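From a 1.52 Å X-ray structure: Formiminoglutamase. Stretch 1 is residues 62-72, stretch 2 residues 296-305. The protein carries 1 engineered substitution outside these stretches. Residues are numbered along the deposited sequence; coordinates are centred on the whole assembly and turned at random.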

ATOM      1  N   PHE A  62     -13.489 -14.678   9.665  1.00 19.25           N
ATOM      2  CA  PHE A  62     -12.496 -13.975  10.467  1.00 18.38           C
ATOM      3  C   PHE A  62     -13.087 -13.463  11.770  1.00 17.53           C
ATOM      4  O   PHE A  62     -12.372 -13.264  12.747  1.00 17.64           O
ATOM      5  CB  PHE A  62     -11.778 -12.899   9.635  1.00 14.44           C
ATOM      6  CG  PHE A  62     -10.886 -13.489   8.574  1.00 18.41           C
ATOM      7  CD1 PHE A  62      -9.589 -13.884   8.883  1.00 21.32           C
ATOM      8  CD2 PHE A  62     -11.364 -13.721   7.286  1.00 19.86           C
ATOM      9  CE1 PHE A  62      -8.771 -14.471   7.917  1.00 25.67           C
ATOM     10  CE2 PHE A  62     -10.556 -14.309   6.321  1.00 19.68           C
ATOM     11  CZ  PHE A  62      -9.259 -14.683   6.638  1.00 22.21           C
ATOM     12  N   LEU A  63     -14.403 -13.292  11.787  1.00 15.91           N
ATOM     13  CA  LEU A  63     -15.100 -12.913  13.009  1.00 19.21           C
ATOM     14  C   LEU A  63     -14.803 -13.902  14.130  1.00 19.14           C
ATOM     15  O   LEU A  63     -14.671 -13.514  15.302  1.00 17.75           O
ATOM     16  CB  LEU A  63     -16.612 -12.852  12.779  1.00 16.81           C
ATOM     17  CG  LEU A  63     -17.432 -12.489  14.023  1.00 18.67           C
ATOM     18  CD1 LEU A  63     -17.203 -11.036  14.464  1.00 16.61           C
ATOM     19  CD2 LEU A  63     -18.907 -12.747  13.777  1.00 20.96           C
ATOM     20  N   GLN A  64     -14.705 -15.181  13.769  1.00 18.73           N
ATOM     21  CA  GLN A  64     -14.475 -16.232  14.762  1.00 22.09           C
ATOM     22  C   GLN A  64     -13.045 -16.198  15.286  1.00 19.49           C
ATOM     23  O   GLN A  64     -12.724 -16.914  16.220  1.00 19.92           O
ATOM     24  CB  GLN A  64     -14.746 -17.633  14.191  1.00 22.66           C
ATOM     25  CG  GLN A  64     -15.874 -17.740  13.202  1.00 20.47           C
ATOM     26  CD  GLN A  64     -17.221 -17.424  13.806  1.00 28.61           C
ATOM     27  OE1 GLN A  64     -17.538 -17.860  14.913  1.00 28.16           O
ATOM     28  NE2 GLN A  64     -18.034 -16.664  13.072  1.00 30.89           N
ATOM     29  N   ARG A  65     -12.199 -15.357  14.696  1.00 19.51           N
ATOM     30  CA  ARG A  65     -10.758 -15.446  14.911  1.00 18.69           C
ATOM     31  C   ARG A  65     -10.039 -14.181  15.380  1.00 21.98           C
ATOM     32  O   ARG A  65      -8.932 -14.267  15.897  1.00 22.40           O
ATOM     33  CB  ARG A  65     -10.091 -15.920  13.626  1.00 16.92           C
ATOM     34  CG  ARG A  65     -10.541 -17.278  13.181  1.00 20.20           C
ATOM     35  CD  ARG A  65     -10.068 -17.598  11.776  1.00 24.89           C
ATOM     36  NE  ARG A  65     -10.222 -19.021  11.503  1.00 26.42           N
ATOM     37  CZ  ARG A  65     -11.387 -19.606  11.234  1.00 27.17           C
ATOM     38  NH1 ARG A  65     -12.498 -18.882  11.201  1.00 22.31           N
ATOM     39  NH2 ARG A  65     -11.441 -20.915  11.001  1.00 27.27           N
ATOM     40  N   LEU A  66     -10.631 -13.010  15.188  1.00 18.84           N
ATOM     41  CA  LEU A  66      -9.862 -11.785  15.366  1.00 20.08           C
ATOM     42  C   LEU A  66     -10.362 -10.907  16.507  1.00 20.22           C
ATOM     43  O   LEU A  66     -11.493 -11.047  16.967  1.00 19.52           O
ATOM     44  CB  LEU A  66      -9.853 -10.968  14.068  1.00 20.02           C
ATOM     45  CG  LEU A  66      -9.419 -11.685  12.789  1.00 19.25           C
ATOM     46  CD1 LEU A  66      -9.361 -10.716  11.641  1.00 16.34           C
ATOM     47  CD2 LEU A  66      -8.065 -12.336  13.007  1.00 21.43           C
ATOM     48  N   GLY A  67      -9.486 -10.012  16.962  1.00 23.25           N
ATOM     49  CA  GLY A  67      -9.857  -8.882  17.802  1.00 23.61           C
ATOM     50  C   GLY A  67      -9.829  -9.066  19.309  1.00 19.57           C
ATOM     51  O   GLY A  67     -10.844  -9.405  19.903  1.00 20.56           O
ATOM     52  N   SER A  68      -8.690  -8.810  19.938  1.00 19.11           N
ATOM     53  CA  SER A  68      -8.611  -8.908  21.387  1.00 21.71           C
ATOM     54  C   SER A  68      -9.631  -7.993  22.067  1.00 21.11           C
ATOM     55  O   SER A  68      -9.616  -6.781  21.857  1.00 20.73           O
ATOM     56  CB  SER A  68      -7.194  -8.580  21.869  1.00 27.47           C
ATOM     57  OG  SER A  68      -6.244  -9.460  21.291  1.00 27.83           O
ATOM     58  N   VAL A  69     -10.518  -8.575  22.881  1.00 22.43           N
ATOM     59  CA  VAL A  69     -11.551  -7.799  23.584  1.00 21.51           C
ATOM     60  C   VAL A  69     -10.967  -6.718  24.500  1.00 20.60           C
ATOM     61  O   VAL A  69     -11.537  -5.634  24.634  1.00 19.92           O
ATOM     62  CB  VAL A  69     -12.516  -8.698  24.382  1.00 23.28           C
ATOM     63  CG1 VAL A  69     -13.142  -9.727  23.460  1.00 25.56           C
ATOM     64  CG2 VAL A  69     -11.795  -9.384  25.523  1.00 30.06           C
ATOM     65  N   ASN A  70      -9.830  -7.004  25.127  1.00 22.09           N
ATOM     66  CA  ASN A  70      -9.118  -5.948  25.830  1.00 21.05           C
ATOM     67  C   ASN A  70      -7.913  -5.498  25.038  1.00 20.37           C
ATOM     68  O   ASN A  70      -6.962  -6.257  24.850  1.00 21.47           O
ATOM     69  CB  ASN A  70      -8.695  -6.383  27.223  1.00 27.58           C
ATOM     70  CG  ASN A  70      -8.265  -5.212  28.092  1.00 23.77           C
ATOM     71  OD1 ASN A  70      -8.355  -4.048  27.691  1.00 20.56           O
ATOM     72  ND2 ASN A  70      -7.802  -5.522  29.295  1.00 24.06           N
ATOM     73  N   ASN A  71      -7.981  -4.260  24.559  1.00 20.02           N
ATOM     74  CA  ASN A  71      -6.946  -3.685  23.727  1.00 17.85           C
ATOM     75  C   ASN A  71      -6.142  -2.703  24.560  1.00 20.91           C
ATOM     76  O   ASN A  71      -6.644  -1.652  24.958  1.00 21.04           O
ATOM     77  CB  ASN A  71      -7.576  -2.975  22.530  1.00 16.85           C
ATOM     78  CG  ASN A  71      -6.541  -2.402  21.574  1.00 18.69           C
ATOM     79  OD1 ASN A  71      -5.579  -1.762  21.989  1.00 17.13           O
ATOM     80  ND2 ASN A  71      -6.743  -2.625  20.282  1.00 20.13           N
ATOM     81  N   LEU A  72      -4.890  -3.044  24.822  1.00 17.70           N
ATOM     82  CA  LEU A  72      -4.085  -2.238  25.723  1.00 19.51           C
ATOM     83  C   LEU A  72      -3.320  -1.155  25.012  1.00 19.17           C
ATOM     84  O   LEU A  72      -2.648  -0.344  25.642  1.00 23.12           O
ATOM     85  CB  LEU A  72      -3.143  -3.117  26.524  1.00 22.23           C
ATOM     86  CG  LEU A  72      -3.876  -3.674  27.741  1.00 28.76           C
ATOM     87  CD1 LEU A  72      -3.479  -5.114  27.983  1.00 27.54           C
ATOM     88  CD2 LEU A  72      -3.644  -2.787  28.968  1.00 27.74           C
ATOM     89  N   VAL A 296     -13.333  -7.167   9.279  1.00 14.63           N
ATOM     90  CA  VAL A 296     -13.550  -7.597  10.666  1.00 14.38           C
ATOM     91  C   VAL A 296     -12.860  -6.642  11.644  1.00 15.39           C
ATOM     92  O   VAL A 296     -13.418  -6.305  12.685  1.00 15.87           O
ATOM     93  CB  VAL A 296     -13.104  -9.075  10.908  1.00 14.84           C
ATOM     94  CG1 VAL A 296     -13.144  -9.419  12.383  1.00 14.71           C
ATOM     95  CG2 VAL A 296     -13.980 -10.050  10.105  1.00 16.11           C
ATOM     96  N   TYR A 297     -11.657  -6.195  11.295  1.00 13.58           N
ATOM     97  CA  TYR A 297     -10.919  -5.264  12.141  1.00 14.22           C
ATOM     98  C   TYR A 297     -11.597  -3.902  12.229  1.00 14.99           C
ATOM     99  O   TYR A 297     -11.540  -3.233  13.254  1.00 15.21           O
ATOM    100  CB  TYR A 297      -9.478  -5.115  11.658  1.00 16.50           C
ATOM    101  CG  TYR A 297      -8.552  -6.198  12.181  1.00 15.72           C
ATOM    102  CD1 TYR A 297      -8.507  -6.498  13.538  1.00 14.82           C
ATOM    103  CD2 TYR A 297      -7.720  -6.908  11.325  1.00 16.19           C
ATOM    104  CE1 TYR A 297      -7.668  -7.484  14.023  1.00 18.93           C
ATOM    105  CE2 TYR A 297      -6.873  -7.891  11.804  1.00 15.57           C
ATOM    106  CZ  TYR A 297      -6.852  -8.178  13.154  1.00 20.59           C
ATOM    107  OH  TYR A 297      -6.009  -9.153  13.644  1.00 23.40           O
ATOM    108  N   MET A 298     -12.252  -3.500  11.149  1.00 16.42           N
ATOM    109  CA  MET A 298     -13.057  -2.285  11.153  1.00 14.09           C
ATOM    110  C   MET A 298     -14.235  -2.386  12.135  1.00 15.36           C
ATOM    111  O   MET A 298     -14.485  -1.464  12.920  1.00 16.47           O
ATOM    112  CB  MET A 298     -13.558  -1.988   9.742  1.00 11.89           C
ATOM    113  CG  MET A 298     -12.519  -1.367   8.833  1.00 12.92           C
ATOM    114  SD  MET A 298     -13.097  -1.157   7.132  1.00 15.77           S
ATOM    115  CE  MET A 298     -14.455  -0.004   7.329  1.00 15.28           C
ATOM    116  N   PHE A 299     -14.965  -3.498  12.069  1.00 14.26           N
ATOM    117  CA  PHE A 299     -16.057  -3.796  13.013  1.00 14.60           C
ATOM    118  C   PHE A 299     -15.519  -3.878  14.448  1.00 14.68           C
ATOM    119  O   PHE A 299     -16.121  -3.373  15.392  1.00 15.46           O
ATOM    120  CB  PHE A 299     -16.741  -5.114  12.613  1.00 15.27           C
ATOM    121  CG  PHE A 299     -17.676  -5.668  13.659  1.00 14.52           C
ATOM    122  CD1 PHE A 299     -18.925  -5.108  13.859  1.00 15.33           C
ATOM    123  CD2 PHE A 299     -17.306  -6.764  14.429  1.00 13.88           C
ATOM    124  CE1 PHE A 299     -19.777  -5.611  14.821  1.00 15.34           C
ATOM    125  CE2 PHE A 299     -18.155  -7.276  15.391  1.00 13.41           C
ATOM    126  CZ  PHE A 299     -19.390  -6.704  15.584  1.00 17.55           C
ATOM    127  N   TYR A 300     -14.371  -4.529  14.586  1.00 15.08           N
ATOM    128  CA  TYR A 300     -13.676  -4.642  15.855  1.00 15.16           C
ATOM    129  C   TYR A 300     -13.439  -3.272  16.503  1.00 14.95           C
ATOM    130  O   TYR A 300     -13.698  -3.085  17.687  1.00 16.24           O
ATOM    131  CB  TYR A 300     -12.347  -5.376  15.644  1.00 15.99           C
ATOM    132  CG  TYR A 300     -11.402  -5.278  16.818  1.00 18.37           C
ATOM    133  CD1 TYR A 300     -11.679  -5.933  18.010  1.00 20.06           C
ATOM    134  CD2 TYR A 300     -10.239  -4.528  16.739  1.00 17.04           C
ATOM    135  CE1 TYR A 300     -10.828  -5.843  19.093  1.00 17.65           C
ATOM    136  CE2 TYR A 300      -9.384  -4.424  17.818  1.00 17.02           C
ATOM    137  CZ  TYR A 300      -9.684  -5.087  18.995  1.00 19.25           C
ATOM    138  OH  TYR A 300      -8.837  -4.999  20.080  1.00 18.83           O
ATOM    139  N   HIS A 301     -12.946  -2.319  15.719  1.00 15.43           N
ATOM    140  CA  HIS A 301     -12.668  -0.980  16.222  1.00 13.25           C
ATOM    141  C   HIS A 301     -13.971  -0.290  16.577  1.00 16.49           C
ATOM    142  O   HIS A 301     -14.055   0.408  17.591  1.00 16.30           O
ATOM    143  CB  HIS A 301     -11.878  -0.161  15.193  1.00 16.31           C
ATOM    144  CG  HIS A 301     -10.403  -0.432  15.212  1.00 17.36           C
ATOM    145  ND1 HIS A 301      -9.830  -1.494  14.547  1.00 15.88           N
ATOM    146  CD2 HIS A 301      -9.385   0.212  15.836  1.00 16.94           C
ATOM    147  CE1 HIS A 301      -8.524  -1.492  14.756  1.00 18.37           C
ATOM    148  NE2 HIS A 301      -8.229  -0.467  15.536  1.00 18.02           N
ATOM    149  N   PHE A 302     -14.993  -0.484  15.747  1.00 14.67           N
ATOM    150  CA  PHE A 302     -16.297   0.057  16.076  1.00 14.81           C
ATOM    151  C   PHE A 302     -16.724  -0.459  17.448  1.00 16.90           C
ATOM    152  O   PHE A 302     -17.141   0.316  18.307  1.00 17.40           O
ATOM    153  CB  PHE A 302     -17.382  -0.309  15.054  1.00 16.77           C
ATOM    154  CG  PHE A 302     -18.761  -0.035  15.575  1.00 17.72           C
ATOM    155  CD1 PHE A 302     -19.303   1.240  15.490  1.00 20.31           C
ATOM    156  CD2 PHE A 302     -19.470  -1.020  16.244  1.00 17.31           C
ATOM    157  CE1 PHE A 302     -20.546   1.519  16.027  1.00 18.80           C
ATOM    158  CE2 PHE A 302     -20.710  -0.752  16.775  1.00 17.17           C
ATOM    159  CZ  PHE A 302     -21.249   0.519  16.667  1.00 18.32           C
ATOM    160  N   VAL A 303     -16.633  -1.775  17.628  1.00 14.70           N
ATOM    161  CA  VAL A 303     -17.019  -2.436  18.866  1.00 15.27           C
ATOM    162  C   VAL A 303     -16.284  -1.864  20.086  1.00 17.87           C
ATOM    163  O   VAL A 303     -16.896  -1.634  21.132  1.00 19.87           O
ATOM    164  CB  VAL A 303     -16.778  -3.946  18.777  1.00 17.71           C
ATOM    165  CG1 VAL A 303     -16.843  -4.586  20.163  1.00 19.60           C
ATOM    166  CG2 VAL A 303     -17.782  -4.586  17.823  1.00 17.58           C
ATOM    167  N   LEU A 304     -14.980  -1.634  19.950  1.00 16.74           N
ATOM    168  CA  LEU A 304     -14.196  -0.990  20.997  1.00 17.40           C
ATOM    169  C   LEU A 304     -14.707   0.415  21.311  1.00 17.37           C
ATOM    170  O   LEU A 304     -14.795   0.803  22.473  1.00 18.78           O
ATOM    171  CB  LEU A 304     -12.733  -0.900  20.584  1.00 17.45           C
ATOM    172  CG  LEU A 304     -11.904  -2.178  20.659  1.00 16.85           C
ATOM    173  CD1 LEU A 304     -10.474  -1.870  20.289  1.00 19.22           C
ATOM    174  CD2 LEU A 304     -11.971  -2.767  22.049  1.00 18.94           C
ATOM    175  N   GLY A 305     -15.017   1.185  20.271  1.00 16.91           N
ATOM    176  CA  GLY A 305     -15.523   2.529  20.448  1.00 17.84           C
ATOM    177  C   GLY A 305     -16.842   2.493  21.189  1.00 20.40           C
ATOM    178  O   GLY A 305     -17.107   3.314  22.071  1.00 18.99           O
TER
HETATM  179  O   HOH W   1      -6.756 -10.221  16.139  1.00 19.93           O

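Residues 296-305, part of a longer helix, pack their side chains against an irregular segment that leaves a helix at one end and enters a short strand at the other, in a largely apolar contact fastened by two direct hydrogen bonds at a single tyrosine hydroxyl. The two stretches belong to one chain and lie far apart in sequence; together they bury 524 Å². They run in the same general direction, so that Leu63 lies near Val296 (CA to CA 6.0 Å), Gly67 near Tyr300 (CA to CA 6.0 Å) and Val69 near Leu304 (CA to CA 7.7 Å). Backbone bonds from Tyr300 N to Val296 O (2.8 Å) and from Leu304 N to Tyr300 O (3.0 Å) hold the helical repeat that brings Val296, Tyr300 and Leu304 onto one side, each with its CA-to-CB bond toward the other stretch.

At the first end the contact is mostly hydrocarbon against hydrocarbon. Val296 sits among Phe62, Leu63 and Leu66: its CG2 lies 3.6 Å from Phe62 CB and 3.7 Å from the backbone atom Leu63 N, while its CG1 lies 4.0 Å from Leu66 CB. Leu63 leaves its backbone sideways, yet its t rotamer brings CD1 to 4.0 Å from Phe299 CE2. The turn after Phe62 is held by Arg65 N to Phe62 O (2.9 Å) and by a weak bond from Leu66 N to the same Phe62 O (3.0 Å). Leu66 points toward the helix and sets its CD1 over one face of the Tyr297 ring, 3.8 Å from Tyr297 CE2, a CH-pi contact in which a methyl group meets the aromatic pi cloud. The hydroxyl of that ring is tied in by water 1, which accepts from Gly67 N (2.9 Å) and lies 2.8 Å from Tyr297 OH, so the water links a loop amide to the helix side chain.

At Gly67 the backbone itself packs against the helix, on the Tyr300 ring. Its CA lies over a face of the Tyr300 ring in a second CH-pi contact, and Gly67 C is 3.4 Å from Tyr300 CE1. A CB placed ideally on this residue would fall 2.6 Å from Tyr300 CD1, a clash, and the positive phi of 91° by itself favours glycine.

The Tyr300 ring, with chi1 in t, carries its hydroxyl past Gly67 to the polar centre of the contact. Tyr300 OH donates to Ser68 O at 2.6 Å, a short bond that satisfies a loop carbonyl, and accepts from Asn71 ND2 at 3.2 Å with an N-H...acceptor angle of 151°. One hydroxyl thus acts as donor and acceptor at once, joining the loop to the strand, and both partners lie at the ring edge near the ring plane, where a phenol prefers to hold its proton and its more available lone pair. Leu304 closes this end: Val69 O lies 3.9 Å from Leu304 CD2, and Asn71 ND2 lies 3.8 Å from Leu304 CD1, placing methyl groups beside the polar cluster.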